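Side-chain contacts in uncharacterized protein (Thermus thermophilus HB8, PDB 6SCE), which probably acts as a DNA nuclease of Type III CRISPR defence, switched on when its CARF part binds cyclic oligoadenylate: residues Y6-G11 against A15-G20; L21-R26 against R106-E111. All coordinates share one frame; numbering follows the deposited sequence. Where two conformers were deposited one is given.

Contact 1: residues Y6-G11 against A15-G20; sequences YLCLLG and APAYLG. With nucleotides of chain B.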
ATOM      1  N   TYR A   6       9.443 -17.341 -23.277  1.00 27.27           N
ATOM      2  CA  TYR A   6       9.253 -16.310 -22.269  1.00 26.71           C
ATOM      3  C   TYR A   6       8.727 -16.955 -21.039  1.00 24.78           C
ATOM      4  O   TYR A   6       7.648 -17.518 -21.059  1.00 25.79           O
ATOM      5  CB  TYR A   6       8.255 -15.267 -22.782  1.00 25.47           C
ATOM      6  CG  TYR A   6       8.028 -14.057 -21.905  1.00 24.84           C
ATOM      7  CD1 TYR A   6       9.077 -13.381 -21.311  1.00 25.90           C
ATOM      8  CD2 TYR A   6       6.754 -13.567 -21.723  1.00 25.22           C
ATOM      9  CE1 TYR A   6       8.854 -12.241 -20.538  1.00 25.03           C
ATOM     10  CE2 TYR A   6       6.523 -12.432 -20.958  1.00 23.51           C
ATOM     11  CZ  TYR A   6       7.563 -11.787 -20.364  1.00 23.54           C
ATOM     12  OH  TYR A   6       7.295 -10.636 -19.643  1.00 25.92           O
ATOM     13  N   LEU A   7       9.480 -16.834 -19.946  1.00 25.62           N
ATOM     14  CA  LEU A   7       9.057 -17.282 -18.605  1.00 26.23           C
ATOM     15  C   LEU A   7       8.794 -16.056 -17.726  1.00 24.19           C
ATOM     16  O   LEU A   7       9.663 -15.212 -17.582  1.00 27.59           O
ATOM     17  CB  LEU A   7      10.178 -18.092 -17.946  1.00 26.24           C
ATOM     18  CG  LEU A   7      10.625 -19.358 -18.731  1.00 28.28           C
ATOM     19  CD1 LEU A   7      11.610 -20.151 -17.908  1.00 30.25           C
ATOM     20  CD2 LEU A   7       9.472 -20.226 -19.144  1.00 27.60           C
ATOM     21  N   CYS A   8       7.624 -15.977 -17.118  1.00 23.77           N
ATOM     22  CA  CYS A   8       7.190 -14.700 -16.520  1.00 24.26           C
ATOM     23  C   CYS A   8       6.341 -14.883 -15.275  1.00 23.06           C
ATOM     24  O   CYS A   8       5.254 -15.450 -15.318  1.00 24.60           O
ATOM     25  CB  CYS A   8       6.412 -13.950 -17.590  1.00 24.58           C
ATOM     26  SG  CYS A   8       5.947 -12.240 -17.208  1.00 26.39           S
ATOM     27  N   LEU A   9       6.805 -14.336 -14.166  1.00 24.30           N
ATOM     28  CA  LEU A   9       5.977 -14.225 -12.984  1.00 23.68           C
ATOM     29  C   LEU A   9       4.820 -13.285 -13.315  1.00 24.62           C
ATOM     30  O   LEU A   9       5.005 -12.235 -13.932  1.00 25.88           O
ATOM     31  CB  LEU A   9       6.790 -13.679 -11.810  1.00 23.66           C
ATOM     32  CG  LEU A   9       8.042 -14.418 -11.358  1.00 27.43           C
ATOM     33  CD1 LEU A   9       8.628 -13.699 -10.148  1.00 26.23           C
ATOM     34  CD2 LEU A   9       7.687 -15.860 -11.033  1.00 29.34           C
ATOM     35  N   LEU A  10       3.616 -13.673 -12.937  1.00 24.90           N
ATOM     36  CA  LEU A  10       2.425 -12.894 -13.249  1.00 24.56           C
ATOM     37  C   LEU A  10       1.596 -12.615 -11.996  1.00 26.55           C
ATOM     38  O   LEU A  10       0.984 -13.530 -11.423  1.00 26.21           O
ATOM     39  CB  LEU A  10       1.587 -13.628 -14.297  1.00 24.69           C
ATOM     40  CG  LEU A  10       0.365 -12.887 -14.815  1.00 25.38           C
ATOM     41  CD1 LEU A  10       0.797 -11.595 -15.516  1.00 26.52           C
ATOM     42  CD2 LEU A  10      -0.466 -13.805 -15.712  1.00 26.89           C
ATOM     43  N   GLY A  11       1.587 -11.359 -11.567  1.00 24.54           N
ATOM     44  CA  GLY A  11       0.743 -10.907 -10.461  1.00 23.19           C
ATOM     45  C   GLY A  11      -0.503 -10.213 -10.957  1.00 22.03           C
ATOM     46  O   GLY A  11      -1.017 -10.516 -12.039  1.00 24.77           O
ATOM     47  N   ALA A  15       0.473  -5.346 -17.117  1.00 23.24           N
ATOM     48  CA  ALA A  15       1.325  -4.429 -17.898  1.00 23.47           C
ATOM     49  C   ALA A  15       2.834  -4.735 -17.864  1.00 24.47           C
ATOM     50  O   ALA A  15       3.493  -4.704 -18.907  1.00 24.41           O
ATOM     51  CB  ALA A  15       1.072  -3.000 -17.512  1.00 25.00           C
ATOM     52  N   PRO A  16       3.409  -5.032 -16.685  1.00 24.22           N
ATOM     53  CA  PRO A  16       4.843  -5.357 -16.725  1.00 24.34           C
ATOM     54  C   PRO A  16       5.135  -6.681 -17.412  1.00 23.28           C
ATOM     55  O   PRO A  16       6.194  -6.838 -17.980  1.00 23.76           O
ATOM     56  CB  PRO A  16       5.256  -5.420 -15.251  1.00 23.12           C
ATOM     57  CG  PRO A  16       3.971  -5.591 -14.501  1.00 26.18           C
ATOM     58  CD  PRO A  16       2.918  -4.862 -15.303  1.00 25.37           C
ATOM     59  N   ALA A  17       4.179  -7.612 -17.372  1.00 22.86           N
ATOM     60  CA  ALA A  17       4.324  -8.902 -18.069  1.00 24.09           C
ATOM     61  C   ALA A  17       4.322  -8.677 -19.585  1.00 23.84           C
ATOM     62  O   ALA A  17       5.122  -9.267 -20.338  1.00 24.37           O
ATOM     63  CB  ALA A  17       3.187  -9.835 -17.672  1.00 24.07           C
ATOM     64  N   TYR A  18       3.405  -7.829 -20.025  1.00 23.02           N
ATOM     65  CA  TYR A  18       3.327  -7.465 -21.441  1.00 22.95           C
ATOM     66  C   TYR A  18       4.545  -6.680 -21.888  1.00 24.41           C
ATOM     67  O   TYR A  18       5.159  -7.004 -22.927  1.00 25.17           O
ATOM     68  CB  TYR A  18       2.032  -6.731 -21.744  1.00 25.20           C
ATOM     69  CG  TYR A  18       1.906  -6.306 -23.180  1.00 24.93           C
ATOM     70  CD1 TYR A  18       2.088  -7.217 -24.220  1.00 27.57           C
ATOM     71  CD2 TYR A  18       1.587  -4.998 -23.502  1.00 26.31           C
ATOM     72  CE1 TYR A  18       1.952  -6.822 -25.547  1.00 28.32           C
ATOM     73  CE2 TYR A  18       1.450  -4.602 -24.818  1.00 27.17           C
ATOM     74  CZ  TYR A  18       1.646  -5.517 -25.838  1.00 28.49           C
ATOM     75  OH  TYR A  18       1.509  -5.096 -27.157  1.00 29.33           O
ATOM     76  N   LEU A  19       4.961  -5.705 -21.098  1.00 23.74           N
ATOM     77  CA  LEU A  19       6.160  -4.985 -21.408  1.00 23.93           C
ATOM     78  C   LEU A  19       7.368  -5.910 -21.584  1.00 26.26           C
ATOM     79  O   LEU A  19       8.154  -5.743 -22.543  1.00 25.19           O
ATOM     80  CB  LEU A  19       6.427  -3.922 -20.335  1.00 24.34           C
ATOM     81  CG  LEU A  19       7.670  -3.076 -20.504  1.00 26.66           C
ATOM     82  CD1 LEU A  19       7.648  -2.321 -21.828  1.00 28.06           C
ATOM     83  CD2 LEU A  19       7.800  -2.108 -19.327  1.00 26.42           C
ATOM     84  N   GLY A  20       7.526  -6.906 -20.690  1.00 25.89           N
ATOM     85  CA  GLY A  20       8.644  -7.835 -20.789  1.00 23.99           C
ATOM     86  C   GLY A  20       8.589  -8.655 -22.066  1.00 23.82           C
ATOM     87  O   GLY A  20       9.630  -8.871 -22.704  1.00 26.03           O
TER
ATOM     88  P     A B   2       2.132  -7.210  -9.861  1.00 22.38           P
ATOM     89  OP1   A B   2       0.755  -6.636  -9.968  1.00 22.57           O
ATOM     90  OP2   A B   2       2.634  -8.262 -10.813  1.00 21.84           O
ATOM     91  O5'   A B   2       3.156  -5.977  -9.930  1.00 22.76           O
ATOM     92  C5'   A B   2       4.565  -6.262 -10.091  1.00 23.16           C
ATOM     93  C4'   A B   2       5.327  -4.965 -10.187  1.00 23.20           C
ATOM     94  O4'   A B   2       4.948  -4.296 -11.420  1.00 24.31           O
ATOM     95  C3'   A B   2       5.091  -3.966  -9.062  1.00 24.23           C
ATOM     96  O3'   A B   2       6.307  -3.334  -8.666  1.00 25.21           O
ATOM     97  C2'   A B   2       4.172  -2.931  -9.705  1.00 25.79           C
ATOM     98  O2'   A B   2       4.334  -1.645  -9.145  1.00 25.63           O
ATOM     99  C1'   A B   2       4.666  -2.950 -11.145  1.00 25.00           C
ATOM    100  N9    A B   2       3.729  -2.429 -12.121  1.00 23.37           N
ATOM    101  C8    A B   2       2.366  -2.290 -11.988  1.00 23.26           C
ATOM    102  N7    A B   2       1.817  -1.724 -13.033  1.00 23.45           N
ATOM    103  C5    A B   2       2.872  -1.456 -13.892  1.00 22.67           C
ATOM    104  C6    A B   2       2.937  -0.848 -15.161  1.00 24.40           C
ATOM    105  N6    A B   2       1.888  -0.308 -15.777  1.00 23.72           N
ATOM    106  N1    A B   2       4.153  -0.783 -15.754  1.00 23.18           N
ATOM    107  C2    A B   2       5.216  -1.237 -15.078  1.00 24.13           C
ATOM    108  N3    A B   2       5.280  -1.816 -13.878  1.00 23.25           N
ATOM    109  C4    A B   2       4.058  -1.887 -13.332  1.00 24.39           C
TER
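Tyr-6 reaches from its strand to the backbone of Ala-17, joining strand 5-10 to helix 15-28, the first two elements of a beta-alpha-beta unit in a Rossmann-like sheet consistent with a CARF domain. The two short segments run nearly antiparallel (167°), their axes approaching to 8.7 Å, as expected when a helix turns back over its strand. In the tyrosine, CG lies opposite the backbone N (chi1 -175°), carrying the hydroxyl across to the helix. There Tyr-6 OH donates to Ala-17 O over 2.7 Å, meeting a lone pair in the carbonyl plane at a C=O...donor angle of 128°. Asn-84 ND2 also bonds to this hydroxyl, so the buried oxygen is held from two sources. Gly-20 permits the close fit: its CA is 3.3 Å from Tyr-6 OH, and a CB there would clash. Within the strand, Cys-8 CB sits 3.6 Å above one face of the Tyr-6 ring, offset toward the rim. A phenylalanine in place of Tyr-6 would probably leave Ala-17 O and Asn-84 ND2 without their shared hydroxyl and the ring less firmly fixed.

Further along, the methyl of Ala-17 fills the angle between two strand side chains, its CB 3.7 Å from Cys-8 SG and equally near Leu-10 CD1. The loop and helix start then face a bound nucleotide, probably a unit of the activating oligoadenylate. Gly-11 CA lies 3.3 Å from OP2 of A2 of chain B, where a CB would collide, while Pro-16 CG stands 3.5 Å from O4' of A2.

Contact 2: residues L21-R26 against R106-E111; sequences LKVVER and RVFLVE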
ATOM      1  N   LEU A  21       7.385  -9.037 -22.491  1.00 22.81           N
ATOM      2  CA  LEU A  21       7.205  -9.725 -23.770  1.00 24.49           C
ATOM      3  C   LEU A  21       7.658  -8.834 -24.946  1.00 26.41           C
ATOM      4  O   LEU A  21       8.384  -9.301 -25.830  1.00 26.92           O
ATOM      5  CB  LEU A  21       5.771 -10.197 -23.956  1.00 24.53           C
ATOM      6  CG  LEU A  21       5.502 -10.974 -25.243  1.00 26.38           C
ATOM      7  CD1 LEU A  21       6.403 -12.194 -25.444  1.00 29.06           C
ATOM      8  CD2 LEU A  21       4.040 -11.375 -25.330  1.00 29.36           C
ATOM      9  N   LYS A  22       7.299  -7.547 -24.913  1.00 26.51           N
ATOM     10  CA  LYS A  22       7.716  -6.614 -25.984  1.00 27.15           C
ATOM     11  C   LYS A  22       9.233  -6.521 -26.017  1.00 28.67           C
ATOM     12  O   LYS A  22       9.819  -6.455 -27.092  1.00 28.63           O
ATOM     13  CB  LYS A  22       7.067  -5.230 -25.811  1.00 26.15           C
ATOM     14  CG  LYS A  22       5.556  -5.263 -25.954  1.00 26.87           C
ATOM     15  CD  LYS A  22       4.963  -3.862 -25.818  1.00 28.08           C
ATOM     16  CE  LYS A  22       5.148  -3.030 -27.086  1.00 28.93           C
ATOM     17  NZ  LYS A  22       4.871  -1.586 -26.830  1.00 29.03           N
ATOM     18  N   VAL A  23       9.875  -6.534 -24.850  1.00 27.71           N
ATOM     19  CA  VAL A  23      11.326  -6.492 -24.774  1.00 29.28           C
ATOM     20  C   VAL A  23      11.942  -7.728 -25.439  1.00 30.19           C
ATOM     21  O   VAL A  23      12.862  -7.612 -26.289  1.00 30.95           O
ATOM     22  CB  VAL A  23      11.804  -6.396 -23.317  1.00 30.98           C
ATOM     23  CG1 VAL A  23      13.310  -6.597 -23.183  1.00 32.69           C
ATOM     24  CG2 VAL A  23      11.365  -5.096 -22.685  1.00 30.61           C
ATOM     25  N   VAL A  24      11.427  -8.900 -25.093  1.00 28.13           N
ATOM     26  CA  VAL A  24      11.938 -10.145 -25.670  1.00 29.35           C
ATOM     27  C   VAL A  24      11.750 -10.161 -27.196  1.00 29.85           C
ATOM     28  O   VAL A  24      12.680 -10.483 -27.962  1.00 31.65           O
ATOM     29  CB  VAL A  24      11.237 -11.363 -25.054  1.00 27.97           C
ATOM     30  CG1 VAL A  24      11.746 -12.648 -25.703  1.00 29.31           C
ATOM     31  CG2 VAL A  24      11.529 -11.420 -23.561  1.00 26.91           C
ATOM     32  N   GLU A  25      10.544  -9.832 -27.633  1.00 29.89           N
ATOM     33  CA  GLU A  25      10.249  -9.802 -29.064  1.00 31.72           C
ATOM     34  C   GLU A  25      11.148  -8.845 -29.821  1.00 34.53           C
ATOM     35  O   GLU A  25      11.581  -9.184 -30.919  1.00 35.33           O
ATOM     36  CB  GLU A  25       8.775  -9.490 -29.340  1.00 30.88           C
ATOM     37  CG  GLU A  25       7.844 -10.597 -28.929  1.00 30.31           C
ATOM     38  CD  GLU A  25       6.381 -10.309 -29.226  1.00 30.74           C
ATOM     39  OE1 GLU A  25       5.966  -9.126 -29.212  1.00 32.17           O
ATOM     40  OE2 GLU A  25       5.625 -11.274 -29.421  1.00 30.74           O
ATOM     41  N   ARG A  26      11.441  -7.674 -29.269  1.00 34.43           N
ATOM     42  CA  ARG A  26      12.297  -6.706 -29.948  0.50 37.32           C
ATOM     43  C   ARG A  26      13.718  -7.243 -30.084  1.00 39.47           C
ATOM     44  O   ARG A  26      14.355  -7.062 -31.119  1.00 36.70           O
ATOM     45  CB  ARG A  26      12.338  -5.372 -29.200  0.50 39.64           C
ATOM     46  CG  ARG A  26      13.001  -4.247 -29.996  0.50 41.17           C
ATOM     47  CD  ARG A  26      13.277  -3.027 -29.139  0.50 42.84           C
ATOM     48  NE  ARG A  26      13.742  -1.913 -29.956  0.50 44.70           N
ATOM     49  CZ  ARG A  26      14.529  -0.937 -29.526  0.50 45.57           C
ATOM     50  NH1 ARG A  26      14.951  -0.917 -28.271  0.50 46.10           N
ATOM     51  NH2 ARG A  26      14.897   0.020 -30.367  0.50 48.63           N
ATOM     52  N   ARG A 106      18.247 -15.769 -19.845  1.00 31.85           N
ATOM     53  CA  ARG A 106      18.485 -14.346 -19.662  1.00 32.91           C
ATOM     54  C   ARG A 106      17.438 -13.938 -18.622  1.00 32.79           C
ATOM     55  O   ARG A 106      16.271 -14.236 -18.792  1.00 34.65           O
ATOM     56  CB  ARG A 106      18.303 -13.561 -20.948  1.00 36.67           C
ATOM     57  CG  ARG A 106      19.439 -13.767 -21.973  1.00 46.62           C
ATOM     58  CD  ARG A 106      19.259 -12.961 -23.252  1.00 52.93           C
ATOM     59  NE  ARG A 106      20.319 -13.220 -24.245  1.00 54.49           N
ATOM     60  CZ  ARG A 106      20.375 -14.285 -25.058  1.00 61.13           C
ATOM     61  NH1 ARG A 106      19.433 -15.233 -25.050  1.00 54.13           N
ATOM     62  NH2 ARG A 106      21.398 -14.417 -25.902  1.00 66.33           N
ATOM     63  N   VAL A 107      17.864 -13.266 -17.564  1.00 30.04           N
ATOM     64  CA  VAL A 107      16.963 -12.914 -16.467  1.00 27.88           C
ATOM     65  C   VAL A 107      16.915 -11.404 -16.367  1.00 28.18           C
ATOM     66  O   VAL A 107      17.943 -10.735 -16.399  1.00 27.41           O
ATOM     67  CB  VAL A 107      17.453 -13.512 -15.141  1.00 30.62           C
ATOM     68  CG1 VAL A 107      16.481 -13.189 -14.006  1.00 33.03           C
ATOM     69  CG2 VAL A 107      17.614 -15.019 -15.283  1.00 29.87           C
ATOM     70  N   PHE A 108      15.702 -10.857 -16.245  1.00 27.75           N
ATOM     71  CA  PHE A 108      15.557  -9.422 -16.215  1.00 27.84           C
ATOM     72  C   PHE A 108      14.320  -8.980 -15.425  1.00 26.85           C
ATOM     73  O   PHE A 108      13.507  -9.799 -15.028  1.00 25.52           O
ATOM     74  CB  PHE A 108      15.524  -8.874 -17.646  1.00 27.50           C
ATOM     75  CG  PHE A 108      14.254  -9.151 -18.405  1.00 26.80           C
ATOM     76  CD1 PHE A 108      14.002 -10.397 -18.946  1.00 26.17           C
ATOM     77  CD2 PHE A 108      13.359  -8.128 -18.661  1.00 26.88           C
ATOM     78  CE1 PHE A 108      12.848 -10.650 -19.658  1.00 25.97           C
ATOM     79  CE2 PHE A 108      12.203  -8.361 -19.391  1.00 27.68           C
ATOM     80  CZ  PHE A 108      11.960  -9.626 -19.910  1.00 26.94           C
ATOM     81  N   LEU A 109      14.253  -7.684 -15.191  1.00 28.54           N
ATOM     82  CA  LEU A 109      13.119  -6.998 -14.537  1.00 29.29           C
ATOM     83  C   LEU A 109      12.739  -5.854 -15.446  1.00 28.29           C
ATOM     84  O   LEU A 109      13.579  -5.380 -16.219  1.00 28.10           O
ATOM     85  CB  LEU A 109      13.599  -6.312 -13.249  1.00 31.87           C
ATOM     86  CG  LEU A 109      14.367  -7.075 -12.219  1.00 35.35           C
ATOM     87  CD1 LEU A 109      14.766  -6.192 -11.069  1.00 34.10           C
ATOM     88  CD2 LEU A 109      13.435  -8.199 -11.763  1.00 36.87           C
ATOM     89  N   VAL A 110      11.519  -5.357 -15.306  1.00 25.51           N
ATOM     90  CA  VAL A 110      11.117  -4.091 -15.924  1.00 26.85           C
ATOM     91  C   VAL A 110      10.727  -3.152 -14.790  1.00 29.19           C
ATOM     92  O   VAL A 110       9.944  -3.502 -13.901  1.00 30.43           O
ATOM     93  CB  VAL A 110      10.004  -4.256 -16.973  1.00 28.19           C
ATOM     94  CG1 VAL A 110      10.529  -5.070 -18.133  1.00 28.44           C
ATOM     95  CG2 VAL A 110       8.744  -4.940 -16.421  1.00 29.96           C
ATOM     96  N   GLU A 111      11.316  -1.968 -14.794  1.00 26.85           N
ATOM     97  CA  GLU A 111      11.258  -1.065 -13.670  1.00 26.75           C
ATOM     98  C   GLU A 111      10.718   0.283 -14.135  1.00 29.73           C
ATOM     99  O   GLU A 111      11.380   0.994 -14.891  1.00 27.40           O
ATOM    100  CB  GLU A 111      12.677  -1.005 -13.092  1.00 31.25           C
ATOM    101  CG  GLU A 111      13.027   0.215 -12.287  1.00 34.67           C
ATOM    102  CD  GLU A 111      11.998   0.558 -11.239  1.00 40.81           C
ATOM    103  OE1 GLU A 111      11.556  -0.399 -10.491  1.00 31.62           O
ATOM    104  OE2 GLU A 111      11.683   1.791 -11.192  1.00 31.52           O
TER
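Lys-22 NZ, gripped by the carboxylate of Glu-142 in a salt bridge and by the backbone O of Glu-136, belongs to the same helical turn that sets Val-23 and Val-24 against Phe-108 of strand 105-111. The charged side chains of this helix segment touch nothing in the strand; Glu-25, for one, pairs with Lys-60. What meets the strand is purely apolar. In Phe-108, CG is placed between the backbone N and the carbonyl carbon (chi1 73°), which brings the far end of the ring against both valines. Val-24 CG2, the branch beside the backbone N, comes to 4.1 Å from Phe-108 CZ and 4.2 Å from Phe-108 CE1, the two side chains crossing at about a right angle. Val-23 CG1 approaches the same side of the ring, 4.3 Å from Phe-108 CE2. Tyr-6 of strand 5-10 touches both Val-24 and Phe-108, and the ring of Phe-123 meets that of Phe-108 with planes about 30° apart. With no hydrogen bond between helix and strand, the union rests on dispersion and burial of hydrocarbon, which implies a contact governed by shape more than by direction.

Overall arrangement
Both contacts are buried and lie against the same seven-stranded sheet, sharing helix 15-28, and their centres are about 8 Å apart. Contact 1 uses the first half of that helix against the adjoining strand 5-10; contact 2 uses its next turns against strand 105-111, two strands away in the sheet with strand 81-84 between. Their chemistry diverges accordingly. A directed hydrogen bond and small residues mark the first, which touches the bound nucleotide, whereas the second, whose nearest atom is about 5 Å from it, is looser and wholly apolar, with charged groups on the helix's more exposed sides. They also meet: Pro-16 O lies 3.5 Å from Val-110 CG2 and Gly-20 O 3.7 Å from Phe-108 CZ.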